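Local coordinates for coat protein (Papaya mosaic virus, PDB 4DOX) that forms the capsid of a flexible filamentous plant virus, probably by packing in many copies around the viral RNA, at residues T44-A49 against T57-E62; G146-A151 against T160-Q165. All coordinates share one frame; numbering follows the deposited sequence.

Contact 1: T44-A49 against T57-E62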
ATOM      1  N   THR A  44       9.552  -4.698  11.676  1.00 30.75           N
ATOM      2  CA  THR A  44      10.557  -4.878  12.731  1.00 31.25           C
ATOM      3  C   THR A  44      10.600  -3.617  13.569  1.00 31.03           C
ATOM      4  O   THR A  44      10.545  -3.655  14.817  1.00 31.96           O
ATOM      5  CB  THR A  44      11.987  -5.251  12.172  1.00 32.43           C
ATOM      6  OG1 THR A  44      11.948  -6.509  11.478  1.00 32.34           O
ATOM      7  CG2 THR A  44      12.990  -5.348  13.269  1.00 32.31           C
ATOM      8  N   LEU A  45      10.679  -2.495  12.878  1.00 30.05           N
ATOM      9  CA  LEU A  45      10.710  -1.208  13.550  1.00 31.00           C
ATOM     10  C   LEU A  45       9.405  -0.911  14.292  1.00 30.57           C
ATOM     11  O   LEU A  45       9.412  -0.267  15.337  1.00 30.68           O
ATOM     12  CB  LEU A  45      11.056  -0.122  12.546  1.00 30.70           C
ATOM     13  CG  LEU A  45      12.553   0.223  12.574  1.00 34.14           C
ATOM     14  CD1 LEU A  45      13.486  -0.814  11.956  1.00 33.50           C
ATOM     15  CD2 LEU A  45      12.737   1.556  11.890  1.00 34.85           C
ATOM     16  N   MET A  46       8.290  -1.406  13.752  1.00 29.69           N
ATOM     17  CA  MET A  46       7.000  -1.204  14.363  1.00 30.41           C
ATOM     18  C   MET A  46       6.931  -1.937  15.678  1.00 32.09           C
ATOM     19  O   MET A  46       6.433  -1.403  16.675  1.00 32.88           O
ATOM     20  CB  MET A  46       5.887  -1.709  13.460  1.00 29.32           C
ATOM     21  CG  MET A  46       5.393  -0.672  12.505  1.00 29.20           C
ATOM     22  SD  MET A  46       4.219  -1.368  11.342  1.00 33.29           S
ATOM     23  CE  MET A  46       2.623  -1.022  12.095  1.00 29.67           C
ATOM     24  N   VAL A  47       7.405  -3.181  15.662  1.00 32.58           N
ATOM     25  CA  VAL A  47       7.445  -3.976  16.871  1.00 34.40           C
ATOM     26  C   VAL A  47       8.370  -3.281  17.881  1.00 35.55           C
ATOM     27  O   VAL A  47       8.019  -3.162  19.039  1.00 36.89           O
ATOM     28  CB  VAL A  47       7.772  -5.505  16.573  1.00 35.43           C
ATOM     29  CG1 VAL A  47       8.229  -6.294  17.837  1.00 36.93           C
ATOM     30  CG2 VAL A  47       6.559  -6.193  15.917  1.00 33.60           C
ATOM     31  N   ALA A  48       9.511  -2.777  17.448  1.00 35.53           N
ATOM     32  CA  ALA A  48      10.435  -2.113  18.348  1.00 37.15           C
ATOM     33  C   ALA A  48       9.820  -0.849  18.951  1.00 38.05           C
ATOM     34  O   ALA A  48      10.124  -0.470  20.071  1.00 39.70           O
ATOM     35  CB  ALA A  48      11.696  -1.800  17.650  1.00 36.08           C
ATOM     36  N   ALA A  49       8.970  -0.195  18.178  1.00 36.89           N
ATOM     37  CA  ALA A  49       8.264   0.993  18.595  1.00 37.60           C
ATOM     38  C   ALA A  49       7.131   0.652  19.522  1.00 39.28           C
ATOM     39  O   ALA A  49       6.449   1.533  20.006  1.00 39.80           O
ATOM     40  CB  ALA A  49       7.749   1.713  17.425  1.00 35.60           C
ATOM     41  N   THR A  57      -0.234  -5.743  11.208  1.00 29.66           N
ATOM     42  CA  THR A  57      -1.018  -5.571   9.958  1.00 28.14           C
ATOM     43  C   THR A  57      -2.224  -4.655  10.165  1.00 28.34           C
ATOM     44  O   THR A  57      -2.362  -3.619   9.469  1.00 27.34           O
ATOM     45  CB  THR A  57      -1.484  -6.887   9.404  1.00 28.90           C
ATOM     46  OG1 THR A  57      -0.362  -7.784   9.342  1.00 29.60           O
ATOM     47  CG2 THR A  57      -2.159  -6.714   8.008  1.00 26.07           C
ATOM     48  N   THR A  58      -3.056  -4.985  11.162  1.00 28.43           N
ATOM     49  CA  THR A  58      -4.199  -4.147  11.468  1.00 28.59           C
ATOM     50  C   THR A  58      -3.780  -2.691  11.772  1.00 28.02           C
ATOM     51  O   THR A  58      -4.518  -1.729  11.482  1.00 28.42           O
ATOM     52  CB  THR A  58      -5.047  -4.703  12.626  1.00 29.78           C
ATOM     53  OG1 THR A  58      -4.310  -4.662  13.849  1.00 31.65           O
ATOM     54  CG2 THR A  58      -5.469  -6.140  12.378  1.00 31.92           C
ATOM     55  N   VAL A  59      -2.613  -2.522  12.371  1.00 27.32           N
ATOM     56  CA  VAL A  59      -2.213  -1.200  12.810  1.00 27.01           C
ATOM     57  C   VAL A  59      -1.698  -0.450  11.568  1.00 27.27           C
ATOM     58  O   VAL A  59      -2.056   0.706  11.334  1.00 27.23           O
ATOM     59  CB  VAL A  59      -1.227  -1.285  14.020  1.00 27.77           C
ATOM     60  CG1 VAL A  59      -0.456  -0.011  14.240  1.00 26.38           C
ATOM     61  CG2 VAL A  59      -1.971  -1.671  15.270  1.00 25.97           C
ATOM     62  N   ALA A  60      -0.927  -1.125  10.726  1.00 27.47           N
ATOM     63  CA  ALA A  60      -0.552  -0.544   9.448  1.00 27.21           C
ATOM     64  C   ALA A  60      -1.786  -0.064   8.734  1.00 27.49           C
ATOM     65  O   ALA A  60      -1.788   1.035   8.177  1.00 28.16           O
ATOM     66  CB  ALA A  60       0.167  -1.542   8.589  1.00 26.67           C
ATOM     67  N   LEU A  61      -2.848  -0.873   8.739  1.00 28.21           N
ATOM     68  CA  LEU A  61      -4.086  -0.482   8.004  1.00 28.31           C
ATOM     69  C   LEU A  61      -4.691   0.843   8.453  1.00 28.28           C
ATOM     70  O   LEU A  61      -5.467   1.459   7.722  1.00 28.24           O
ATOM     71  CB  LEU A  61      -5.170  -1.540   8.109  1.00 28.89           C
ATOM     72  CG  LEU A  61      -5.420  -2.522   6.970  1.00 28.56           C
ATOM     73  CD1 LEU A  61      -4.863  -2.065   5.682  1.00 26.67           C
ATOM     74  CD2 LEU A  61      -4.808  -3.808   7.370  1.00 29.04           C
ATOM     75  N   GLU A  62      -4.358   1.253   9.671  1.00 28.34           N
ATOM     76  CA  GLU A  62      -4.829   2.524  10.178  1.00 28.84           C
ATOM     77  C   GLU A  62      -4.204   3.672   9.413  1.00 27.47           C
ATOM     78  O   GLU A  62      -4.871   4.664   9.132  1.00 27.34           O
ATOM     79  CB  GLU A  62      -4.525   2.654  11.653  1.00 30.01           C
ATOM     80  CG  GLU A  62      -5.331   1.702  12.505  1.00 34.35           C
ATOM     81  CD  GLU A  62      -4.909   1.758  13.948  1.00 38.17           C
ATOM     82  OE1 GLU A  62      -4.639   2.866  14.457  1.00 37.42           O
ATOM     83  OE2 GLU A  62      -4.852   0.681  14.573  1.00 42.97           O
TER

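Contact 2: G146-A151 against T160-Q165. Unlike the reference sequence in segment 160-165: Thr160 (reference Ile).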
ATOM      1  N   GLY A 146      -3.241  -0.430  -6.862  1.00 32.27           N
ATOM      2  CA  GLY A 146      -2.786  -1.551  -6.059  1.00 31.48           C
ATOM      3  C   GLY A 146      -3.875  -2.589  -5.897  1.00 31.73           C
ATOM      4  O   GLY A 146      -3.571  -3.750  -5.562  1.00 31.69           O
ATOM      5  N   VAL A 147      -5.134  -2.190  -6.136  1.00 31.48           N
ATOM      6  CA  VAL A 147      -6.288  -3.067  -5.830  1.00 32.02           C
ATOM      7  C   VAL A 147      -6.259  -4.416  -6.573  1.00 33.41           C
ATOM      8  O   VAL A 147      -6.537  -5.489  -5.990  1.00 32.52           O
ATOM      9  CB  VAL A 147      -7.634  -2.381  -6.062  1.00 32.34           C
ATOM     10  CG1 VAL A 147      -8.774  -3.387  -5.984  1.00 32.32           C
ATOM     11  CG2 VAL A 147      -7.866  -1.257  -5.037  1.00 31.70           C
ATOM     12  N   GLU A 148      -5.911  -4.351  -7.856  1.00 34.64           N
ATOM     13  CA  GLU A 148      -5.876  -5.544  -8.666  1.00 36.23           C
ATOM     14  C   GLU A 148      -4.462  -6.059  -8.853  1.00 35.56           C
ATOM     15  O   GLU A 148      -4.232  -6.868  -9.737  1.00 36.59           O
ATOM     16  CB  GLU A 148      -6.577  -5.315 -10.008  1.00 37.91           C
ATOM     17  CG  GLU A 148      -8.080  -5.010  -9.876  1.00 41.54           C
ATOM     18  CD  GLU A 148      -8.809  -4.776 -11.235  1.00 47.51           C
ATOM     19  OE1 GLU A 148      -8.478  -3.830 -12.005  1.00 49.42           O
ATOM     20  OE2 GLU A 148      -9.765  -5.532 -11.514  1.00 50.68           O
ATOM     21  N   ASN A 149      -3.523  -5.609  -8.021  1.00 33.81           N
ATOM     22  CA  ASN A 149      -2.191  -6.172  -8.046  1.00 33.47           C
ATOM     23  C   ASN A 149      -2.121  -7.489  -7.242  1.00 34.22           C
ATOM     24  O   ASN A 149      -2.328  -7.504  -6.013  1.00 35.28           O
ATOM     25  CB  ASN A 149      -1.211  -5.154  -7.516  1.00 32.56           C
ATOM     26  CG  ASN A 149       0.216  -5.458  -7.909  1.00 32.40           C
ATOM     27  OD1 ASN A 149       0.712  -6.563  -7.680  1.00 32.58           O
ATOM     28  ND2 ASN A 149       0.881  -4.490  -8.492  1.00 29.13           N
ATOM     29  N   PRO A 150      -1.839  -8.610  -7.917  1.00 34.56           N
ATOM     30  CA  PRO A 150      -1.781  -9.913  -7.202  1.00 34.22           C
ATOM     31  C   PRO A 150      -0.650 -10.050  -6.155  1.00 33.51           C
ATOM     32  O   PRO A 150      -0.713 -10.932  -5.291  1.00 33.62           O
ATOM     33  CB  PRO A 150      -1.580 -10.918  -8.338  1.00 35.48           C
ATOM     34  CG  PRO A 150      -0.962 -10.091  -9.467  1.00 35.39           C
ATOM     35  CD  PRO A 150      -1.530  -8.727  -9.356  1.00 34.80           C
ATOM     36  N   ALA A 151       0.376  -9.200  -6.246  1.00 32.73           N
ATOM     37  CA  ALA A 151       1.497  -9.181  -5.294  1.00 31.81           C
ATOM     38  C   ALA A 151       1.170  -8.304  -4.042  1.00 31.57           C
ATOM     39  O   ALA A 151       1.763  -8.482  -2.963  1.00 31.22           O
ATOM     40  CB  ALA A 151       2.751  -8.700  -5.989  1.00 30.76           C
ATOM     41  N   THR A 160     -14.340  -7.923  -2.675  1.00 39.58           N
ATOM     42  CA  THR A 160     -15.809  -7.941  -2.501  1.00 42.31           C
ATOM     43  C   THR A 160     -16.522  -7.726  -3.816  1.00 44.37           C
ATOM     44  O   THR A 160     -17.686  -8.087  -3.961  1.00 46.75           O
ATOM     45  CB  THR A 160     -16.294  -6.858  -1.588  1.00 40.85           C
ATOM     46  OG1 THR A 160     -15.677  -5.648  -2.002  1.00 40.08           O
ATOM     47  CG2 THR A 160     -15.877  -7.159  -0.177  1.00 41.92           C
ATOM     48  N   ARG A 161     -15.826  -7.050  -4.728  1.00 44.47           N
ATOM     49  CA  ARG A 161     -16.139  -7.005  -6.165  1.00 46.05           C
ATOM     50  C   ARG A 161     -14.861  -6.522  -6.878  1.00 45.33           C
ATOM     51  O   ARG A 161     -13.910  -6.046  -6.222  1.00 44.51           O
ATOM     52  CB  ARG A 161     -17.354  -6.122  -6.483  1.00 46.20           C
ATOM     53  CG  ARG A 161     -17.155  -4.652  -6.207  1.00 45.16           C
ATOM     54  CD  ARG A 161     -18.322  -3.811  -6.733  1.00 46.36           C
ATOM     55  NE  ARG A 161     -18.278  -2.401  -6.313  1.00 46.25           N
ATOM     56  CZ  ARG A 161     -17.556  -1.439  -6.900  1.00 44.96           C
ATOM     57  NH1 ARG A 161     -16.770  -1.705  -7.956  1.00 44.19           N
ATOM     58  NH2 ARG A 161     -17.625  -0.198  -6.430  1.00 43.28           N
ATOM     59  N   SER A 162     -14.816  -6.687  -8.195  1.00 46.38           N
ATOM     60  CA  SER A 162     -13.819  -6.003  -9.007  1.00 45.56           C
ATOM     61  C   SER A 162     -14.166  -4.544  -9.158  1.00 45.11           C
ATOM     62  O   SER A 162     -15.341  -4.161  -8.993  1.00 46.36           O
ATOM     63  CB  SER A 162     -13.742  -6.641 -10.388  1.00 46.74           C
ATOM     64  OG  SER A 162     -12.669  -7.563 -10.351  1.00 48.52           O
ATOM     65  N   PRO A 163     -13.162  -3.711  -9.484  1.00 43.77           N
ATOM     66  CA  PRO A 163     -13.532  -2.359  -9.907  1.00 44.21           C
ATOM     67  C   PRO A 163     -14.335  -2.411 -11.207  1.00 46.78           C
ATOM     68  O   PRO A 163     -14.201  -3.363 -11.951  1.00 47.47           O
ATOM     69  CB  PRO A 163     -12.190  -1.655 -10.111  1.00 42.23           C
ATOM     70  CG  PRO A 163     -11.177  -2.534  -9.626  1.00 40.86           C
ATOM     71  CD  PRO A 163     -11.731  -3.841  -9.200  1.00 41.51           C
ATOM     72  N   THR A 164     -15.185  -1.412 -11.463  1.00 49.23           N
ATOM     73  CA  THR A 164     -15.834  -1.267 -12.777  1.00 51.64           C
ATOM     74  C   THR A 164     -14.853  -0.609 -13.725  1.00 52.33           C
ATOM     75  O   THR A 164     -13.957   0.109 -13.284  1.00 50.78           O
ATOM     76  CB  THR A 164     -17.098  -0.422 -12.690  1.00 52.82           C
ATOM     77  OG1 THR A 164     -16.751   0.911 -12.317  1.00 52.65           O
ATOM     78  CG2 THR A 164     -18.042  -0.990 -11.632  1.00 52.29           C
ATOM     79  N   GLN A 165     -15.006  -0.863 -15.021  1.00 55.54           N
ATOM     80  CA  GLN A 165     -14.185  -0.207 -16.060  1.00 56.96           C
ATOM     81  C   GLN A 165     -14.246   1.335 -15.903  1.00 56.71           C
ATOM     82  O   GLN A 165     -13.228   2.007 -16.072  1.00 56.68           O
ATOM     83  CB  GLN A 165     -14.613  -0.681 -17.472  1.00 59.76           C
ATOM     84  CG  GLN A 165     -13.742  -0.226 -18.670  1.00 63.17           C
ATOM     85  CD  GLN A 165     -12.273  -0.719 -18.644  1.00 65.77           C
ATOM     86  OE1 GLN A 165     -11.903  -1.659 -17.927  1.00 65.80           O
ATOM     87  NE2 GLN A 165     -11.432  -0.066 -19.439  1.00 67.84           N
TER

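Contact 1: T44-A49 against T57-E62
Met46 reaches from helix 36-48 to helix 56-70 and sets its terminal methyl against Val59 and Ala60. All three residues are buried, and Met46 supplies more than half of the 94 Å² that the two segments hide from solvent. Its CB points toward helix 56-70, and the chain runs on extended through chi2 (174°) before bending at chi3 (95°), a turn about the CG-SD bond that sets the direction of CE. This methyl does the touching: CE is 3.9 Å from CG1 of Val59 and 4.3 Å from CB of Ala60. The backbone is met as well, with CE of Met46 3.8 Å from the amide N of Ala60, a van der Waals approach to the helix wall. On Val59 the touching branch is CG1, which lies anti to the backbone N (chi1 162°). The Met46 and Val59 side chains point in opposing directions and pass alongside one another. No hydrogen bond crosses the gap, and the main chains stay well apart, the nearest CA pair being Met46 and Ala60 at 9.0 Å. Helix 89-98 extends the apolar packing, with Leu92 against Val59. With the methionine methyl set against a valine and an alanine of the next helix, this is apolar packing between two consecutive helices joined by a short loop, in the all-helical fold of this coat protein.

Contact 2: G146-A151 against T160-Q165
Pro163 places the CG-CD end of its ring over one face of the Glu148 carboxylate. Its CG lies almost straight above the carboxylate carbon, 3.6 Å from CD of Glu148, while its CD is 3.5 Å from OE2 of Glu148. OG of Ser162 lies out beyond the same oxygen, 3.7 Å from OE2 of Glu148, a proximity and not a hydrogen bond. Glu148 belongs to a type I beta turn spanning Gly146 to Asn149, closed by the bond from Asn149 N to Gly146 O (3.1 Å). From this turn its side chain runs outward, extended beyond CG, with CG anti to the carbonyl carbon (chi1 -64°). The main polar partner of its OE2 is Arg168 of helix 165-172, in a salt bridge that ties the turn to that helix and probably steadies the carboxylate over the proline. Deeper in, CG1 of Val147 approaches CD of Pro163 at 4.4 Å, and Trp115 of helix 111-118 packs on both residues. The apolar side of the contact is thus buried, whereas Glu148 and Ser162 are exposed. Each segment also braces itself. NH1 of Arg161 folds back to donate to O of Ser162 and pairs with Glu167. At the far end of the turn, OD1 of Asn149 accepts from N of Ala151 at 3.0 Å, in the carbonyl plane, forming an Asx turn.

In the fold
Both segments of contact 1 precede both of contact 2 in the sequence, and the two contacts lie on opposite sides of the chain's centre. Their centres are about 25 Å apart and their nearest atoms about 11 Å, so they do not touch. Contact 1 joins the consecutive helices 36-48 and 56-70, with helix 89-98 packed beside them. Contact 2 instead draws together two parts of the long irregular region between helix 111-118 and helix 165-172, and rests against both. One is helix-on-helix apolar packing; the other sets an exposed polar side, with a glutamate and a serine, beside a buried apolar one. All four segments belong to the viral coat protein region of the sequence.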